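PDB 5TGF: beta-lactamase-related domain-containing protein from Bacteroides dorei DSM 17855, which probably acts as a serine hydrolase of the beta-lactamase family and also carries a calcium-binding site. Local coordinates for residues T75-D80 / I98-L103; K85-F90 / G156-V161; L104-G109 / L150-A155. All coordinates share one frame; numbering follows the deposited sequence.

Interaction 1: residues T75-D80 / I98-L103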
# COMPACT_ATOMS: atom_id res chain seq x y z
N THR A 75 -21.32 5.31 -3.05
CA THR A 75 -22.02 6.00 -1.96
C THR A 75 -21.76 7.50 -2.05
O THR A 75 -21.05 7.95 -2.93
CB THR A 75 -21.55 5.51 -0.58
OG1 THR A 75 -20.16 5.84 -0.42
CG2 THR A 75 -21.76 4.01 -0.39
N ASP A 76 -22.34 8.28 -1.15
CA ASP A 76 -22.04 9.70 -1.02
C ASP A 76 -20.69 9.99 -0.34
O ASP A 76 -20.28 11.14 -0.23
CB ASP A 76 -23.17 10.38 -0.23
CG ASP A 76 -23.05 11.90 -0.19
OD1 ASP A 76 -23.00 12.56 -1.25
OD2 ASP A 76 -23.04 12.46 0.92
N LEU A 77 -19.98 8.96 0.10
CA LEU A 77 -18.60 9.14 0.63
C LEU A 77 -17.71 9.73 -0.44
O LEU A 77 -17.77 9.31 -1.61
CB LEU A 77 -18.03 7.80 1.11
CG LEU A 77 -16.67 7.91 1.79
CD1 LEU A 77 -16.77 8.68 3.12
CD2 LEU A 77 -16.13 6.51 2.03
N SER A 78 -16.94 10.74 -0.08
CA SER A 78 -16.09 11.44 -1.02
C SER A 78 -14.71 11.73 -0.41
O SER A 78 -14.58 11.87 0.79
CB SER A 78 -16.75 12.75 -1.47
OG SER A 78 -15.79 13.75 -1.79
N TRP A 79 -13.70 11.86 -1.26
CA TRP A 79 -12.33 12.08 -0.81
C TRP A 79 -12.18 13.36 -0.00
O TRP A 79 -11.28 13.46 0.84
CB TRP A 79 -11.40 12.16 -2.02
CG TRP A 79 -11.41 10.89 -2.85
CD1 TRP A 79 -11.83 10.78 -4.13
CD2 TRP A 79 -11.07 9.55 -2.40
NE1 TRP A 79 -11.69 9.46 -4.54
CE2 TRP A 79 -11.26 8.69 -3.49
CE3 TRP A 79 -10.66 9.01 -1.19
CZ2 TRP A 79 -10.98 7.32 -3.43
CZ3 TRP A 79 -10.38 7.64 -1.11
CH2 TRP A 79 -10.54 6.81 -2.24
N ASP A 80 -13.05 14.34 -0.26
CA ASP A 80 -12.99 15.60 0.46
C ASP A 80 -13.93 15.69 1.66
O ASP A 80 -13.99 16.72 2.32
CB ASP A 80 -13.23 16.73 -0.53
CG ASP A 80 -12.19 16.75 -1.65
OD1 ASP A 80 -10.98 16.66 -1.36
OD2 ASP A 80 -12.57 16.82 -2.84
N ILE A 98 -10.53 16.63 9.75
CA ILE A 98 -9.60 15.94 8.85
C ILE A 98 -10.36 15.37 7.65
O ILE A 98 -11.46 14.82 7.81
CB ILE A 98 -8.83 14.83 9.60
CG1 ILE A 98 -7.96 15.44 10.71
CG2 ILE A 98 -7.93 14.05 8.63
CD1 ILE A 98 -7.30 14.49 11.69
N LEU A 99 -9.80 15.50 6.46
CA LEU A 99 -10.44 14.92 5.26
C LEU A 99 -10.01 13.48 5.02
O LEU A 99 -8.89 13.08 5.38
CB LEU A 99 -10.12 15.75 4.02
CG LEU A 99 -10.39 17.25 4.17
CD1 LEU A 99 -10.08 17.97 2.88
CD2 LEU A 99 -11.84 17.49 4.58
N LEU A 100 -10.88 12.72 4.36
CA LEU A 100 -10.58 11.35 4.03
C LEU A 100 -9.27 11.21 3.23
O LEU A 100 -8.45 10.34 3.51
CB LEU A 100 -11.74 10.72 3.28
CG LEU A 100 -11.53 9.33 2.72
CD1 LEU A 100 -11.22 8.29 3.81
CD2 LEU A 100 -12.76 8.94 1.92
N ARG A 101 -9.07 12.07 2.25
CA ARG A 101 -7.84 12.04 1.45
C ARG A 101 -6.60 12.35 2.29
O ARG A 101 -5.49 11.88 1.96
CB ARG A 101 -7.94 13.01 0.27
CG ARG A 101 -8.07 14.47 0.64
CD ARG A 101 -7.96 15.33 -0.63
NE ARG A 101 -8.21 16.73 -0.38
CZ ARG A 101 -7.35 17.60 0.14
NH1 ARG A 101 -6.12 17.25 0.47
NH2 ARG A 101 -7.76 18.84 0.33
N GLN A 102 -6.77 13.09 3.39
CA GLN A 102 -5.63 13.42 4.27
C GLN A 102 -5.24 12.22 5.13
O GLN A 102 -4.05 11.99 5.39
CB GLN A 102 -5.91 14.61 5.18
CG GLN A 102 -5.95 15.91 4.37
CD GLN A 102 -6.45 17.13 5.15
OE1 GLN A 102 -7.24 17.03 6.08
NE2 GLN A 102 -6.03 18.30 4.69
N LEU A 103 -6.25 11.49 5.58
CA LEU A 103 -6.01 10.25 6.31
C LEU A 103 -5.15 9.29 5.48
O LEU A 103 -4.20 8.72 5.97
CB LEU A 103 -7.35 9.57 6.71
CG LEU A 103 -8.24 10.34 7.70
CD1 LEU A 103 -9.65 9.75 7.78
CD2 LEU A 103 -7.62 10.43 9.09
O HOH W 1 -10.84 19.80 -0.04
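The contact begins at a calcium-site loop. Thr75 and Leu77 belong, with Val72, to a calcium site that holds no ion in this chain. Two ST turns shape the loop: Thr75 OG1 accepts from Leu77 N, and Ser78 OG accepts from Asp80 N. The loop then meets the start of helix 100-103. Trp79 O takes the N-H of Arg101 N at 3.0 Å, in the plane of its carbonyl, so an amide of the first helical turn is satisfied from outside the helix. Leu99 is the N-cap residue. Leu99 N donates almost straight (177°) to Gln102 OE1 at 3.0 Å, from above the plane of the amide carbonyl.

The salt bridge lies beside this. Arg101 CG sits in the crowded position between N and the carbonyl carbon (chi1 63°), and the chain then runs extended to NE. Arg101 NE meets Asp80 OD1 at 2.9 Å, in the guanidinium plane, while the carboxylate is turned 78° away from that plane. A water accepts from Arg101 NH2 and gives a weak bond to the same OD1.

Leu100 carries the apolar half. Leu100 CD2 lies 3.8 Å from Trp79 CE3, approaching the ring obliquely, and 4.0 Å from Leu77 CG. Leu99 CD2 touches Asp80 O at 3.2 Å. Leu77 and Trp79 also pack on helix 60-74, and Leu77 reaches Trp86 of helix 83-86. Leu100 touches Ala155 of helix 150-163, so the junction lies among these three helices.

Interaction 2: residues K85-F90 / G156-V161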
# COMPACT_ATOMS: atom_id res chain seq x y z
N LYS A 85 -18.44 14.26 9.36
CA LYS A 85 -19.64 14.03 8.54
C LYS A 85 -20.16 12.60 8.69
O LYS A 85 -21.37 12.37 8.66
CB LYS A 85 -19.34 14.33 7.08
CG LYS A 85 -20.44 13.88 6.12
CD LYS A 85 -20.13 14.25 4.68
CE LYS A 85 -21.16 13.64 3.74
NZ LYS A 85 -20.78 13.71 2.31
N TRP A 86 -19.24 11.65 8.85
CA TRP A 86 -19.59 10.26 8.88
C TRP A 86 -19.52 9.67 10.28
O TRP A 86 -20.27 8.77 10.56
CB TRP A 86 -18.73 9.45 7.90
CG TRP A 86 -19.04 9.76 6.45
CD1 TRP A 86 -18.46 10.71 5.67
CD2 TRP A 86 -20.13 9.22 5.68
NE1 TRP A 86 -19.08 10.75 4.45
CE2 TRP A 86 -20.10 9.85 4.43
CE3 TRP A 86 -21.12 8.28 5.94
CZ2 TRP A 86 -21.01 9.55 3.42
CZ3 TRP A 86 -22.03 7.96 4.93
CH2 TRP A 86 -21.96 8.59 3.69
N LEU A 87 -18.60 10.15 11.12
CA LEU A 87 -18.39 9.63 12.47
C LEU A 87 -18.67 10.73 13.51
O LEU A 87 -17.75 11.43 13.94
CB LEU A 87 -16.97 9.09 12.68
CG LEU A 87 -16.43 8.17 11.58
CD1 LEU A 87 -15.01 7.70 11.90
CD2 LEU A 87 -17.36 6.99 11.45
N PRO A 88 -19.95 10.89 13.89
CA PRO A 88 -20.31 12.08 14.68
C PRO A 88 -19.68 12.13 16.08
O PRO A 88 -19.61 13.22 16.66
CB PRO A 88 -21.84 12.03 14.74
CG PRO A 88 -22.21 10.63 14.41
CD PRO A 88 -21.14 10.12 13.48
N GLN A 89 -19.15 11.02 16.58
CA GLN A 89 -18.40 11.08 17.81
C GLN A 89 -17.15 11.96 17.71
O GLN A 89 -16.59 12.32 18.75
CB GLN A 89 -18.08 9.66 18.36
CG GLN A 89 -16.93 8.92 17.67
CD GLN A 89 -16.58 7.56 18.30
OE1 GLN A 89 -16.11 6.64 17.61
NE2 GLN A 89 -16.77 7.44 19.61
N PHE A 90 -16.73 12.32 16.50
CA PHE A 90 -15.57 13.22 16.34
C PHE A 90 -15.91 14.72 16.39
O PHE A 90 -15.00 15.54 16.35
CB PHE A 90 -14.83 12.93 15.01
CG PHE A 90 -13.90 11.74 15.07
CD1 PHE A 90 -14.39 10.46 15.14
CD2 PHE A 90 -12.53 11.93 15.05
CE1 PHE A 90 -13.53 9.38 15.23
CE2 PHE A 90 -11.66 10.86 15.12
CZ PHE A 90 -12.16 9.58 15.21
N GLY A 156 -10.86 3.69 7.10
CA GLY A 156 -11.58 2.46 6.97
C GLY A 156 -12.95 2.48 7.65
O GLY A 156 -13.91 1.93 7.12
N ARG A 157 -13.03 3.06 8.85
CA ARG A 157 -14.29 3.14 9.59
C ARG A 157 -15.30 4.04 8.85
O ARG A 157 -16.50 3.76 8.88
CB ARG A 157 -14.05 3.67 10.99
CG ARG A 157 -15.29 3.75 11.88
CD ARG A 157 -15.92 2.43 12.13
NE ARG A 157 -17.21 2.60 12.83
CZ ARG A 157 -18.31 1.89 12.61
NH1 ARG A 157 -18.31 0.87 11.76
NH2 ARG A 157 -19.41 2.18 13.28
N MSE A 158 -14.83 5.07 8.16
CA MSE A 158 -15.75 5.94 7.43
C MSE A 158 -16.39 5.14 6.30
O MSE A 158 -17.61 5.26 6.06
CB MSE A 158 -15.10 7.20 6.89
CG MSE A 158 -14.60 8.17 7.96
SE MSE A 158 -13.37 9.49 7.20
CE MSE A 158 -14.57 10.69 6.19
N ALA A 159 -15.62 4.25 5.66
CA ALA A 159 -16.16 3.41 4.59
C ALA A 159 -17.16 2.39 5.14
O ALA A 159 -18.21 2.14 4.51
CB ALA A 159 -15.04 2.73 3.81
N GLU A 160 -16.88 1.85 6.33
CA GLU A 160 -17.77 0.92 7.00
C GLU A 160 -19.15 1.55 7.24
O GLU A 160 -20.18 0.91 7.02
CB GLU A 160 -17.22 0.44 8.34
CG GLU A 160 -16.06 -0.52 8.26
CD GLU A 160 -15.67 -1.12 9.62
OE1 GLU A 160 -16.08 -0.60 10.68
OE2 GLU A 160 -14.94 -2.15 9.63
N VAL A 161 -19.15 2.77 7.75
CA VAL A 161 -20.39 3.49 8.01
C VAL A 161 -21.15 3.80 6.72
O VAL A 161 -22.36 3.63 6.66
CB VAL A 161 -20.11 4.74 8.87
CG1 VAL A 161 -21.34 5.65 8.98
CG2 VAL A 161 -19.65 4.30 10.24
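Apolar contacts carry this pairing. Leu87 CG is anti to the carbonyl carbon (chi1 -48°), and both methyls reach the helix surface. Leu87 CD2 meets Val161 CG2 at 3.7 Å and Arg157 CG at 3.9 Å. Leu87 CD1 lies 4.0 Å from Met158 CG, and the two side chains cross at about a right angle. Met158 is a selenomethionine. Its chain bends at chi3 (74°) and sets Met158 CE 3.9 Å from Trp86 CD1. Val161 CG1 comes to the edge of the indole, 4.0 Å from Trp86 CE3. It also touches Trp86 O.

Leu87 sits among Ile154, Arg157, Met158 and Val161, spaced i, i+3, i+4, i+7, much as a knob fills a hole between helices. Both segments belong to the helical part of the beta-lactamase fold.

Polar groups lie around this patch. Arg157 NH1 forms a salt bridge with Glu160 OE1 at 2.9 Å, using the anti lone pair of the oxygen. Val161 CG2 rests over the centre of one face of the Arg157 guanidinium, 3.6 Å above its plane. Glu160 OE2 accepts from Phe167 N. Trp86 NE1 bonds to Asp81 OD2, which also pairs with Lys85 NZ.

Interaction 3: residues L104-G109 / L150-A155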
# COMPACT_ATOMS: atom_id res chain seq x y z
N LEU A 104 -5.49 9.14 4.20
CA LEU A 104 -4.87 8.12 3.36
C LEU A 104 -3.54 8.57 2.73
O LEU A 104 -2.99 7.84 1.91
CB LEU A 104 -5.84 7.70 2.27
CG LEU A 104 -7.07 6.92 2.71
CD1 LEU A 104 -8.14 6.90 1.64
CD2 LEU A 104 -6.70 5.50 3.09
N SER A 105 -3.13 9.82 2.98
CA SER A 105 -1.91 10.36 2.39
C SER A 105 -0.87 10.70 3.45
O SER A 105 0.15 11.30 3.13
CB SER A 105 -2.23 11.60 1.57
OG SER A 105 -2.76 12.64 2.39
N HIS A 106 -1.08 10.24 4.70
CA HIS A 106 -0.18 10.49 5.79
C HIS A 106 -0.01 11.97 6.12
O HIS A 106 1.08 12.39 6.53
CB HIS A 106 1.15 9.82 5.54
CG HIS A 106 1.02 8.36 5.28
ND1 HIS A 106 0.51 7.50 6.22
CD2 HIS A 106 1.22 7.62 4.16
CE1 HIS A 106 0.42 6.29 5.70
NE2 HIS A 106 0.90 6.33 4.47
N THR A 107 -1.03 12.77 5.79
CA THR A 107 -0.96 14.22 6.01
C THR A 107 -2.04 14.68 7.00
O THR A 107 -2.28 15.87 7.13
CB THR A 107 -1.05 15.04 4.72
OG1 THR A 107 -2.25 14.73 4.00
CG2 THR A 107 0.14 14.76 3.83
N SER A 108 -2.60 13.76 7.78
CA SER A 108 -3.70 14.08 8.70
C SER A 108 -3.25 14.73 10.01
O SER A 108 -4.05 15.44 10.65
CB SER A 108 -4.51 12.83 9.02
OG SER A 108 -3.78 11.91 9.82
N GLY A 109 -2.03 14.42 10.45
CA GLY A 109 -1.54 14.74 11.79
C GLY A 109 -2.01 13.85 12.90
O GLY A 109 -1.75 14.14 14.08
N LEU A 150 -2.52 4.67 12.24
CA LEU A 150 -3.80 4.97 12.89
C LEU A 150 -4.79 5.71 12.01
O LEU A 150 -5.98 5.44 12.09
CB LEU A 150 -3.59 5.73 14.21
CG LEU A 150 -2.73 5.04 15.28
CD1 LEU A 150 -2.70 5.88 16.55
CD2 LEU A 150 -3.31 3.67 15.59
N ALA A 151 -4.33 6.68 11.22
CA ALA A 151 -5.24 7.46 10.41
C ALA A 151 -6.03 6.62 9.44
O ALA A 151 -7.22 6.87 9.22
CB ALA A 151 -4.50 8.57 9.66
N MSE A 152 -5.41 5.57 8.90
CA MSE A 152 -6.12 4.71 7.95
C MSE A 152 -7.19 3.91 8.62
O MSE A 152 -8.12 3.46 7.97
CB MSE A 152 -5.15 3.87 7.11
CG MSE A 152 -4.45 4.83 6.14
SE MSE A 152 -3.20 3.83 5.01
CE MSE A 152 -4.35 2.36 4.41
N GLN A 153 -7.05 3.67 9.94
CA GLN A 153 -8.14 3.03 10.69
C GLN A 153 -9.39 3.86 10.64
O GLN A 153 -10.48 3.34 10.45
CB GLN A 153 -7.77 2.76 12.15
CG GLN A 153 -6.54 1.93 12.36
CD GLN A 153 -6.75 0.49 12.00
OE1 GLN A 153 -6.61 0.09 10.84
NE2 GLN A 153 -7.07 -0.32 13.00
N ILE A 154 -9.23 5.16 10.80
CA ILE A 154 -10.35 6.10 10.72
C ILE A 154 -10.95 6.09 9.32
O ILE A 154 -12.18 5.99 9.17
CB ILE A 154 -9.93 7.52 11.10
CG1 ILE A 154 -9.35 7.55 12.53
CG2 ILE A 154 -11.09 8.49 10.97
CD1 ILE A 154 -8.97 8.96 12.94
N ALA A 155 -10.10 6.16 8.30
CA ALA A 155 -10.54 6.09 6.90
C ALA A 155 -11.36 4.84 6.64
O ALA A 155 -12.44 4.90 6.03
CB ALA A 155 -9.35 6.15 5.93
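Leu104 CG and Met152 CG are each anti to their own carbonyl carbon (chi1 -69° and -71°), and the two side chains cross at about a right angle. Leu104 CD2 then lies 3.8 Å from Met152 CG and 3.9 Å from Ala155 CB. The selenomethionine chain of Met152 bends at chi3 (49°), which brings CE back near the same leucine methyl. Leu104 thus spans two residues about one helical turn apart, Met152 and Ala155.

His106 has a left-handed backbone conformation. Met152 SE approaches the His106 ring obliquely, 5.3 Å from the ring centroid, and the nearest ring atom, His106 CE1, is 4.4 Å from Met152 SE. Ser108 OG sits between its backbone N and carbonyl carbon and touches Ala151 CB at 3.4 Å. Its polar partner is Val110 N. The two segments meet by van der Waals packing, with a selenium-aromatic approach and a hydroxyl against a methyl, and all the touching residues are buried.

The run from His106 to Gly109 is the His-Thr-Ser-Gly sequence familiar in this family. His106 and Met152 both touch Lys61, which with Ser58 and Tyr147 fits the SxxK and tyrosine pattern of a serine beta-lactamase active site, an assignment unconfirmed here. Leu104 and Ala155 also pack on Ile68 of helix 60-74, and Ala151 touches Leu103 of helix 100-103, so helix 150-163 lies against both helices and the loop.

Interaction 3 is the buried core contact, while interactions 1 and 2 are partly exposed and lie farther from the chain centre. Interactions 2 and 3 use successive parts of helix 150-163, and Phe90 of segment 85-90 packs on Ile154 of segment 150-155. The chemistry follows the place. Interaction 1 has a backbone hydrogen bond and a direct salt bridge with a water beside it, at a helix start. Interaction 2 joins its segments by apolar packing; interaction 3 adds a histidine ring beside selenium and a serine hydroxyl on a methyl. Asp76 and Lys85 form a salt bridge between interactions 1 and 2. Helix 100-103 of interaction 1 packs on helix 150-163.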